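Local coordinates for protein alpha-fucosidase (Bifidobacterium bifidum, PDB 2EAB) that probably cleaves alpha-1,2-linked L-fucose off glycans, this calcium-binding chain being the catalytic region of a longer bifidobacterial protein, at residues A[46-60]-A[63-77]. Sequence-based numbering, arbitrary orientation.
Sequences RWQQTTLPFGNGKIG and VWGEVSRERVTFNEE. With CA (calcium ion), chain C.
T51 sets its methyl over the indole of W64, CG2 lying 3.5 Å from the centroid of the five-membered ring and 6° off its normal, a CH-pi contact. With OG1 between the backbone N and the carbonyl carbon (chi1 64°), T51 turns CG2 to W64 while OG1 bonds back to W47 O. The opposite face carries R71 CD. CB of W47 lies 3.6 Å from W64 CZ2, and the indoles meet obliquely. In the plane of its ring, W64 NE1 gives a nearly straight bond to T73 OG1 (2.9 Å, 169°). With an alanine in place of W64, T51 CG2 and R71 CD would probably face a gap and T73 OG1 would lose its indole donor. F54 brings its CE2 edge 3.6 Å from V63 CG2; Y182 packs against both.

Strands 59-63 and 69-76 form an antiparallel beta hairpin in the glycosyl hydrolase family 65 N-terminal-type domain. Strand 52-55 pairs with 59-63 as the outermost strand of their sheet. L52 and V63 are a hydrogen-bonded pair, as are G60 and N75. I59 and E76 pair without such bonds, and I59 CG2 packs on E76 CG and F74 CZ.

Next to I59-E76, E77 N bonds to K58 O (2.8 Å) in the carbonyl plane. E77 OE2 binds the calcium ion at 2.7 Å; S386, L393 and G57 also belong to the site. K58 runs alongside E77, its CG 3.3 Å from E77 OE1, but NZ does not reach the carboxylate, whose polar partner is Q392. N56 OD1 takes K58 N (an Asx turn) and I59 N (an Asx motif) from opposite faces.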
loop_
_atom_site.group_PDB
_atom_site.type_symbol
_atom_site.label_atom_id
_atom_site.label_comp_id
_atom_site.label_asym_id
_atom_site.label_seq_id
_atom_site.Cartn_x
_atom_site.Cartn_y
_atom_site.Cartn_z
ATOM N N ARG A 46 12.529 -14.387 14.156
ATOM C CA ARG A 46 13.560 -14.665 13.165
ATOM C C ARG A 46 12.975 -14.587 11.756
ATOM O O ARG A 46 13.587 -14.001 10.857
ATOM C CB ARG A 46 14.226 -16.027 13.403
ATOM C CG ARG A 46 15.449 -16.281 12.516
ATOM C CD ARG A 46 16.709 -15.600 13.046
ATOM N NE ARG A 46 17.163 -16.170 14.316
ATOM C CZ ARG A 46 18.153 -15.675 15.057
ATOM N NH1 ARG A 46 18.821 -14.595 14.664
ATOM N NH2 ARG A 46 18.478 -16.267 16.196
ATOM N N TRP A 47 11.790 -15.166 11.572
ATOM C CA TRP A 47 11.111 -15.125 10.276
ATOM C C TRP A 47 11.024 -13.690 9.731
ATOM O O TRP A 47 11.420 -13.414 8.588
ATOM C CB TRP A 47 9.703 -15.747 10.355
ATOM C CG TRP A 47 8.948 -15.515 9.074
ATOM C CD1 TRP A 47 9.009 -16.268 7.941
ATOM C CD2 TRP A 47 8.067 -14.419 8.779
ATOM N NE1 TRP A 47 8.209 -15.723 6.962
ATOM C CE2 TRP A 47 7.625 -14.584 7.449
ATOM C CE3 TRP A 47 7.594 -13.327 9.517
ATOM C CZ2 TRP A 47 6.746 -13.683 6.835
ATOM C CZ3 TRP A 47 6.722 -12.429 8.907
ATOM C CH2 TRP A 47 6.308 -12.617 7.580
ATOM N N GLN A 48 10.503 -12.777 10.545
ATOM C CA GLN A 48 10.195 -11.432 10.047
ATOM C C GLN A 48 11.434 -10.595 9.772
ATOM O O GLN A 48 11.383 -9.671 8.959
ATOM C CB GLN A 48 9.259 -10.673 10.995
ATOM C CG GLN A 48 9.889 -10.278 12.316
ATOM C CD GLN A 48 9.031 -9.328 13.117
ATOM O OE1 GLN A 48 8.105 -8.701 12.592
ATOM N NE2 GLN A 48 9.349 -9.195 14.397
ATOM N N GLN A 49 12.544 -10.914 10.438
ATOM C CA GLN A 49 13.751 -10.092 10.322
ATOM C C GLN A 49 14.743 -10.582 9.275
ATOM O O GLN A 49 15.607 -9.816 8.842
ATOM C CB GLN A 49 14.456 -9.946 11.679
ATOM C CG GLN A 49 13.583 -9.319 12.752
ATOM C CD GLN A 49 14.361 -8.629 13.861
ATOM O OE1 GLN A 49 15.480 -8.143 13.656
ATOM N NE2 GLN A 49 13.753 -8.555 15.038
ATOM N N THR A 50 14.625 -11.843 8.871
ATOM C CA THR A 50 15.724 -12.487 8.141
ATOM C C THR A 50 15.376 -13.211 6.839
ATOM O O THR A 50 16.274 -13.467 6.038
ATOM C CB THR A 50 16.511 -13.485 9.039
ATOM O OG1 THR A 50 15.696 -14.627 9.301
ATOM C CG2 THR A 50 16.932 -12.855 10.359
ATOM N N THR A 51 14.107 -13.559 6.624
ATOM C CA THR A 51 13.743 -14.356 5.454
ATOM C C THR A 51 13.475 -13.487 4.225
ATOM O O THR A 51 13.219 -12.288 4.342
ATOM C CB THR A 51 12.536 -15.280 5.737
ATOM O OG1 THR A 51 11.377 -14.482 6.008
ATOM C CG2 THR A 51 12.825 -16.207 6.920
ATOM N N LEU A 52 13.535 -14.101 3.049
ATOM C CA LEU A 52 13.470 -13.349 1.802
ATOM C C LEU A 52 12.208 -13.688 1.019
ATOM O O LEU A 52 11.976 -14.849 0.689
ATOM C CB LEU A 52 14.737 -13.572 0.968
ATOM C CG LEU A 52 16.017 -13.001 1.591
ATOM C CD1 LEU A 52 17.262 -13.477 0.852
ATOM C CD2 LEU A 52 15.960 -11.473 1.637
ATOM N N PRO A 53 11.366 -12.670 0.759
ATOM C CA PRO A 53 10.058 -12.873 0.159
ATOM C C PRO A 53 10.034 -12.908 -1.363
ATOM O O PRO A 53 10.803 -12.209 -2.033
ATOM C CB PRO A 53 9.274 -11.656 0.649
ATOM C CG PRO A 53 10.294 -10.576 0.700
ATOM C CD PRO A 53 11.588 -11.251 1.100
ATOM N N PHE A 54 9.118 -13.704 -1.892
ATOM C CA PHE A 54 8.797 -13.690 -3.309
ATOM C C PHE A 54 7.335 -14.098 -3.454
ATOM O O PHE A 54 6.764 -14.733 -2.562
ATOM C CB PHE A 54 9.729 -14.623 -4.102
ATOM C CG PHE A 54 9.527 -16.077 -3.798
ATOM C CD1 PHE A 54 8.719 -16.851 -4.616
ATOM C CD2 PHE A 54 10.129 -16.673 -2.691
ATOM C CE1 PHE A 54 8.509 -18.194 -4.343
ATOM C CE2 PHE A 54 9.920 -18.021 -2.409
ATOM C CZ PHE A 54 9.111 -18.781 -3.239
ATOM N N GLY A 55 6.724 -13.733 -4.572
ATOM C CA GLY A 55 5.329 -14.072 -4.789
ATOM C C GLY A 55 4.873 -13.756 -6.191
ATOM O O GLY A 55 5.605 -13.128 -6.971
ATOM N N ASN A 56 3.661 -14.200 -6.514
ATOM C CA ASN A 56 3.041 -13.897 -7.800
ATOM C C ASN A 56 1.759 -13.075 -7.646
ATOM O O ASN A 56 0.914 -13.058 -8.539
ATOM C CB ASN A 56 2.777 -15.183 -8.601
ATOM C CG ASN A 56 1.687 -16.052 -7.992
ATOM O OD1 ASN A 56 1.118 -15.728 -6.952
ATOM N ND2 ASN A 56 1.387 -17.165 -8.651
ATOM N N GLY A 57 1.629 -12.398 -6.508
ATOM C CA GLY A 57 0.424 -11.640 -6.172
ATOM C C GLY A 57 -0.636 -12.467 -5.467
ATOM O O GLY A 57 -1.601 -11.909 -4.926
ATOM N N LYS A 58 -0.464 -13.790 -5.483
ATOM C CA LYS A 58 -1.469 -14.710 -4.951
ATOM C C LYS A 58 -0.860 -15.693 -3.958
ATOM O O LYS A 58 -1.269 -15.732 -2.799
ATOM C CB LYS A 58 -2.204 -15.422 -6.084
ATOM C CG LYS A 58 -2.962 -14.456 -6.986
ATOM C CD LYS A 58 -3.705 -15.162 -8.086
ATOM C CE LYS A 58 -2.811 -15.436 -9.276
ATOM N NZ LYS A 58 -3.558 -16.215 -10.290
ATOM N N ILE A 59 0.118 -16.478 -4.401
ATOM C CA ILE A 59 0.922 -17.284 -3.488
ATOM C C ILE A 59 2.261 -16.607 -3.239
ATOM O O ILE A 59 2.785 -15.889 -4.098
ATOM C CB ILE A 59 1.121 -18.750 -3.968
ATOM C CG1 ILE A 59 1.709 -18.809 -5.385
ATOM C CG2 ILE A 59 -0.192 -19.528 -3.851
ATOM C CD1 ILE A 59 2.016 -20.219 -5.870
ATOM N N GLY A 60 2.799 -16.832 -2.046
ATOM C CA GLY A 60 4.066 -16.253 -1.661
ATOM C C GLY A 60 4.897 -17.211 -0.842
ATOM O O GLY A 60 4.368 -18.093 -0.156
ATOM N N VAL A 63 11.929 -17.347 2.126
ATOM C CA VAL A 63 12.992 -18.349 2.093
ATOM C C VAL A 63 13.955 -18.174 3.257
ATOM O O VAL A 63 14.469 -17.078 3.489
ATOM C CB VAL A 63 13.781 -18.263 0.767
ATOM C CG1 VAL A 63 14.886 -19.317 0.710
ATOM C CG2 VAL A 63 12.841 -18.414 -0.410
ATOM N N TRP A 64 14.205 -19.268 3.973
ATOM C CA TRP A 64 15.148 -19.248 5.088
ATOM C C TRP A 64 16.587 -19.553 4.641
ATOM O O TRP A 64 17.535 -18.960 5.143
ATOM C CB TRP A 64 14.703 -20.227 6.181
ATOM C CG TRP A 64 13.398 -19.872 6.861
ATOM C CD1 TRP A 64 12.148 -19.859 6.298
ATOM C CD2 TRP A 64 13.219 -19.503 8.234
ATOM N NE1 TRP A 64 11.210 -19.495 7.233
ATOM C CE2 TRP A 64 11.837 -19.272 8.430
ATOM C CE3 TRP A 64 14.092 -19.336 9.318
ATOM C CZ2 TRP A 64 11.308 -18.893 9.664
ATOM C CZ3 TRP A 64 13.564 -18.956 10.548
ATOM C CH2 TRP A 64 12.183 -18.737 10.707
ATOM N N GLY A 65 16.734 -20.472 3.691
ATOM C CA GLY A 65 18.054 -20.855 3.189
ATOM C C GLY A 65 18.858 -21.694 4.166
ATOM O O GLY A 65 20.089 -21.604 4.204
ATOM N N GLU A 66 18.169 -22.506 4.964
ATOM C CA GLU A 66 18.851 -23.387 5.911
ATOM C C GLU A 66 19.590 -24.496 5.182
ATOM O O GLU A 66 19.162 -24.948 4.126
ATOM C CB GLU A 66 17.871 -23.960 6.935
ATOM C CG GLU A 66 17.104 -22.896 7.726
ATOM C CD GLU A 66 18.013 -21.936 8.471
ATOM O OE1 GLU A 66 19.014 -22.399 9.063
ATOM O OE2 GLU A 66 17.731 -20.717 8.464
ATOM N N VAL A 67 20.706 -24.933 5.759
ATOM C CA VAL A 67 21.571 -25.914 5.104
ATOM C C VAL A 67 20.890 -27.280 4.971
ATOM O O VAL A 67 20.749 -27.800 3.863
ATOM C CB VAL A 67 22.945 -26.036 5.816
ATOM C CG1 VAL A 67 23.735 -27.232 5.291
ATOM C CG2 VAL A 67 23.754 -24.758 5.639
ATOM N N SER A 68 20.458 -27.849 6.094
ATOM C CA SER A 68 19.899 -29.198 6.085
ATOM C C SER A 68 18.371 -29.212 6.025
ATOM O O SER A 68 17.795 -29.758 5.088
ATOM C CB SER A 68 20.404 -30.012 7.277
ATOM O OG SER A 68 20.000 -31.364 7.158
ATOM N N ARG A 69 17.714 -28.626 7.022
ATOM C CA ARG A 69 16.255 -28.579 7.006
ATOM C C ARG A 69 15.809 -27.238 6.443
ATOM O O ARG A 69 15.503 -26.294 7.178
ATOM C CB ARG A 69 15.649 -28.866 8.385
ATOM C CG ARG A 69 14.131 -29.038 8.352
ATOM C CD ARG A 69 13.622 -29.775 9.577
ATOM N NE ARG A 69 12.179 -29.611 9.769
ATOM C CZ ARG A 69 11.240 -30.371 9.208
ATOM N NH1 ARG A 69 11.565 -31.365 8.388
ATOM N NH2 ARG A 69 9.961 -30.129 9.468
ATOM N N GLU A 70 15.811 -27.170 5.119
ATOM C CA GLU A 70 15.400 -25.973 4.410
ATOM C C GLU A 70 13.914 -25.706 4.634
ATOM O O GLU A 70 13.111 -26.636 4.768
ATOM C CB GLU A 70 15.736 -26.099 2.922
ATOM C CG GLU A 70 15.184 -24.992 2.020
ATOM C CD GLU A 70 15.805 -23.613 2.254
ATOM O OE1 GLU A 70 15.759 -23.104 3.393
ATOM O OE2 GLU A 70 16.317 -23.025 1.275
ATOM N N ARG A 71 13.572 -24.423 4.674
ATOM C CA ARG A 71 12.225 -23.975 4.980
ATOM C C ARG A 71 11.850 -22.810 4.075
ATOM O O ARG A 71 12.621 -21.855 3.922
ATOM C CB ARG A 71 12.150 -23.546 6.445
ATOM C CG ARG A 71 10.770 -23.132 6.920
ATOM C CD ARG A 71 10.818 -22.729 8.375
ATOM N NE ARG A 71 9.526 -22.215 8.825
ATOM C CZ ARG A 71 9.262 -21.786 10.057
ATOM N NH1 ARG A 71 10.200 -21.793 11.000
ATOM N NH2 ARG A 71 8.047 -21.340 10.350
ATOM N N VAL A 72 10.669 -22.914 3.470
ATOM C CA VAL A 72 10.040 -21.798 2.773
ATOM C C VAL A 72 8.665 -21.596 3.395
ATOM O O VAL A 72 7.766 -22.419 3.222
ATOM C CB VAL A 72 9.911 -22.053 1.254
ATOM C CG1 VAL A 72 9.263 -20.857 0.559
ATOM C CG2 VAL A 72 11.271 -22.369 0.642
ATOM N N THR A 73 8.516 -20.513 4.145
ATOM C CA THR A 73 7.235 -20.187 4.757
ATOM C C THR A 73 6.257 -19.816 3.642
ATOM O O THR A 73 6.620 -19.085 2.714
ATOM C CB THR A 73 7.422 -19.086 5.811
ATOM O OG1 THR A 73 8.287 -19.579 6.846
ATOM C CG2 THR A 73 6.096 -18.660 6.422
ATOM N N PHE A 74 5.037 -20.339 3.720
ATOM C CA PHE A 74 4.114 -20.320 2.590
ATOM C C PHE A 74 2.821 -19.575 2.889
ATOM O O PHE A 74 2.254 -19.715 3.980
ATOM C CB PHE A 74 3.804 -21.758 2.150
ATOM C CG PHE A 74 3.016 -21.845 0.875
ATOM C CD1 PHE A 74 3.655 -21.788 -0.358
ATOM C CD2 PHE A 74 1.631 -21.962 0.907
ATOM C CE1 PHE A 74 2.926 -21.859 -1.541
ATOM C CE2 PHE A 74 0.895 -22.028 -0.273
ATOM C CZ PHE A 74 1.548 -21.975 -1.500
ATOM N N ASN A 75 2.364 -18.804 1.899
ATOM C CA ASN A 75 1.127 -18.035 1.982
ATOM C C ASN A 75 0.304 -18.141 0.712
ATOM O O ASN A 75 0.846 -18.266 -0.395
ATOM C CB ASN A 75 1.431 -16.547 2.174
ATOM C CG ASN A 75 1.820 -16.198 3.591
ATOM O OD1 ASN A 75 0.966 -16.088 4.478
ATOM N ND2 ASN A 75 3.099 -15.991 3.808
ATOM N N GLU A 76 -1.011 -18.049 0.876
ATOM C CA GLU A 76 -1.911 -17.730 -0.230
ATOM C C GLU A 76 -2.843 -16.607 0.239
ATOM O O GLU A 76 -3.387 -16.658 1.352
ATOM C CB GLU A 76 -2.695 -18.960 -0.699
ATOM C CG GLU A 76 -3.212 -18.870 -2.143
ATOM C CD GLU A 76 -4.586 -18.234 -2.286
ATOM O OE1 GLU A 76 -5.008 -18.007 -3.451
ATOM O OE2 GLU A 76 -5.246 -17.976 -1.254
ATOM N N GLU A 77 -3.037 -15.618 -0.631
ATOM C CA GLU A 77 -3.668 -14.339 -0.276
ATOM C C GLU A 77 -5.092 -14.439 0.270
ATOM O O GLU A 77 -5.543 -13.526 0.960
ATOM C CB GLU A 77 -3.665 -13.395 -1.485
ATOM C CG GLU A 77 -4.448 -13.964 -2.664
ATOM C CD GLU A 77 -4.800 -12.971 -3.750
ATOM O OE1 GLU A 77 -5.253 -13.453 -4.811
ATOM O OE2 GLU A 77 -4.651 -11.743 -3.558
HETATM CA CA CA C . -2.685 -10.028 -2.965
#